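Local structure of 5-carboxyvanillate decarboxylase (Sphingomonas paucimobilis, 4L6D) at the interface of chains A and B. The protein catalyses the decarboxylation of 5-carboxyvanillate to vanillate, using a manganese ion held in an amidohydrolase-type active site. Residues are numbered along the deposited sequence; one frame, centred on the assembly and turned at random. Chains: chain A/B, 5-carboxyvanillate decarboxylase.

The interface of chains A and B. Residues chain A 207-208, 211-212, 246, 250-253; chain B 189-191, 195.
This patch belongs to the two-fold symmetric interface between two amidohydrolase-fold subunits, and its twin has the chains exchanged. The structure alone does not show whether the enzyme works as a dimer. A loop of chain B, led by B:Tyr189, fits between the end of helix 197-211 and the loop after helix 236-249 of chain A. B:Tyr189 buries the most of its own surface here, 112 Å². A:Ser212 lies over one face of its ring, toward the rim. A:Ser212 CB sits 3.6 Å from B:Tyr189 CZ, the ring carbon carrying the phenol oxygen. A:Pro253 crosses obliquely, its CD 3.8 Å from B:Tyr189 CD1. B:Tyr189 CE2 lies loosely over one face of the A:Arg208 guanidinium, offset toward its rim. An alanine in place of B:Tyr189 would remove the ring and would probably loosen the packing against A:Ser212 and A:Pro253.

B:Met191 puts its SD at the edge of the tyrosine ring, in plane. Its chain is extended at chi2 (173°) and bends at chi3 (61°). The bend carries CE to A:Arg208 CG, 3.7 Å away, where the two side chains cross at about a right angle. The same methyl also touches A:Val207 CG1. Further back, B:Met191 CG packs 3.7 Å from A:Leu211 CD1.

A:Leu211 and B:Ile195 meet tip to tip. B:Ile195 CG1 is anti to the backbone N (chi1 -161°), and its terminal CD1 lies 3.8 Å from A:Ala246 CB. The A:Ala252 methyl, CB, packs 3.7 Å from B:Tyr189 CA, at the root of the tyrosine.

A polar link here runs through water. B:Gly190 N donates to water 1 at 3.0 Å, and the same water lies 3.1 Å from A:Gly250 O. The amide N-H points away from that carbonyl, so the two glycines share no direct bond. Within chain A, A:Ser212 OG makes a weak hydrogen bond to A:Arg208 O.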
# COMPACT_ATOMS: atom_id res chain seq x y z
N VAL A 207 -0.38 -2.71 -10.05
CA VAL A 207 0.15 -4.05 -9.81
C VAL A 207 -0.57 -5.08 -10.69
O VAL A 207 0.07 -5.97 -11.25
CB VAL A 207 0.09 -4.41 -8.32
CG1 VAL A 207 0.41 -5.89 -8.10
CG2 VAL A 207 1.07 -3.54 -7.54
N ARG A 208 -1.89 -4.95 -10.83
CA ARG A 208 -2.63 -5.84 -11.72
C ARG A 208 -2.12 -5.70 -13.15
O ARG A 208 -1.97 -6.69 -13.86
CB ARG A 208 -4.14 -5.54 -11.69
CG ARG A 208 -4.83 -5.85 -10.36
CD ARG A 208 -6.33 -5.49 -10.43
NE ARG A 208 -7.02 -6.36 -11.39
CZ ARG A 208 -7.68 -7.46 -11.07
NH1 ARG A 208 -7.82 -7.81 -9.79
NH2 ARG A 208 -8.22 -8.21 -12.02
N LEU A 211 1.36 -7.55 -13.28
CA LEU A 211 1.27 -8.99 -13.14
C LEU A 211 0.50 -9.68 -14.26
O LEU A 211 0.73 -10.85 -14.55
CB LEU A 211 0.67 -9.38 -11.77
CG LEU A 211 1.54 -9.02 -10.56
CD1 LEU A 211 0.85 -9.47 -9.28
CD2 LEU A 211 2.94 -9.63 -10.66
N SER A 212 -0.40 -8.94 -14.92
CA SER A 212 -1.18 -9.50 -16.01
C SER A 212 -0.37 -9.62 -17.30
O SER A 212 -0.82 -10.26 -18.25
CB SER A 212 -2.42 -8.64 -16.29
OG SER A 212 -2.04 -7.43 -16.91
N ALA A 246 3.38 -16.71 -7.33
CA ALA A 246 2.23 -16.24 -8.08
C ALA A 246 2.07 -17.00 -9.41
O ALA A 246 0.95 -17.36 -9.79
CB ALA A 246 2.32 -14.74 -8.32
N GLY A 250 -0.59 -19.48 -8.39
CA GLY A 250 -1.64 -18.46 -8.41
C GLY A 250 -2.20 -18.11 -9.77
O GLY A 250 -3.00 -17.18 -9.88
N GLY A 251 -1.78 -18.82 -10.81
CA GLY A 251 -2.29 -18.54 -12.14
C GLY A 251 -1.82 -17.22 -12.73
O GLY A 251 -2.40 -16.74 -13.71
N ALA A 252 -0.79 -16.62 -12.15
CA ALA A 252 -0.19 -15.44 -12.77
C ALA A 252 0.55 -15.89 -14.02
O ALA A 252 1.23 -16.91 -14.00
CB ALA A 252 0.76 -14.73 -11.80
N PRO A 253 0.43 -15.12 -15.11
CA PRO A 253 1.09 -15.56 -16.34
C PRO A 253 2.59 -15.39 -16.26
O PRO A 253 3.09 -14.56 -15.48
CB PRO A 253 0.50 -14.63 -17.40
CG PRO A 253 0.14 -13.39 -16.66
CD PRO A 253 -0.31 -13.86 -15.28
N TYR B 189 -3.96 -13.54 -10.43
CA TYR B 189 -2.50 -13.46 -10.47
C TYR B 189 -1.83 -13.73 -9.12
O TYR B 189 -0.75 -13.22 -8.85
CB TYR B 189 -2.03 -12.10 -11.03
CG TYR B 189 -2.91 -11.55 -12.14
CD1 TYR B 189 -3.16 -12.29 -13.29
CD2 TYR B 189 -3.49 -10.29 -12.03
CE1 TYR B 189 -3.97 -11.79 -14.31
CE2 TYR B 189 -4.31 -9.79 -13.04
CZ TYR B 189 -4.55 -10.54 -14.17
OH TYR B 189 -5.36 -10.05 -15.17
N GLY B 190 -2.49 -14.51 -8.27
CA GLY B 190 -1.94 -14.87 -6.97
C GLY B 190 -1.93 -13.71 -5.98
O GLY B 190 -1.25 -13.77 -4.95
N MET B 191 -2.70 -12.67 -6.27
CA MET B 191 -2.65 -11.47 -5.45
C MET B 191 -3.31 -11.63 -4.08
O MET B 191 -3.23 -10.73 -3.24
CB MET B 191 -3.24 -10.28 -6.20
CG MET B 191 -2.35 -9.87 -7.37
SD MET B 191 -3.02 -8.60 -8.44
CE MET B 191 -3.22 -7.23 -7.29
N ILE B 195 2.42 -11.60 -2.29
CA ILE B 195 2.83 -10.71 -3.37
C ILE B 195 2.10 -9.36 -3.35
O ILE B 195 2.67 -8.36 -3.79
CB ILE B 195 2.72 -11.40 -4.76
CG1 ILE B 195 3.57 -10.66 -5.80
CG2 ILE B 195 1.25 -11.52 -5.22
CD1 ILE B 195 3.63 -11.35 -7.15
O HOH W 1 -5.14 -15.92 -8.11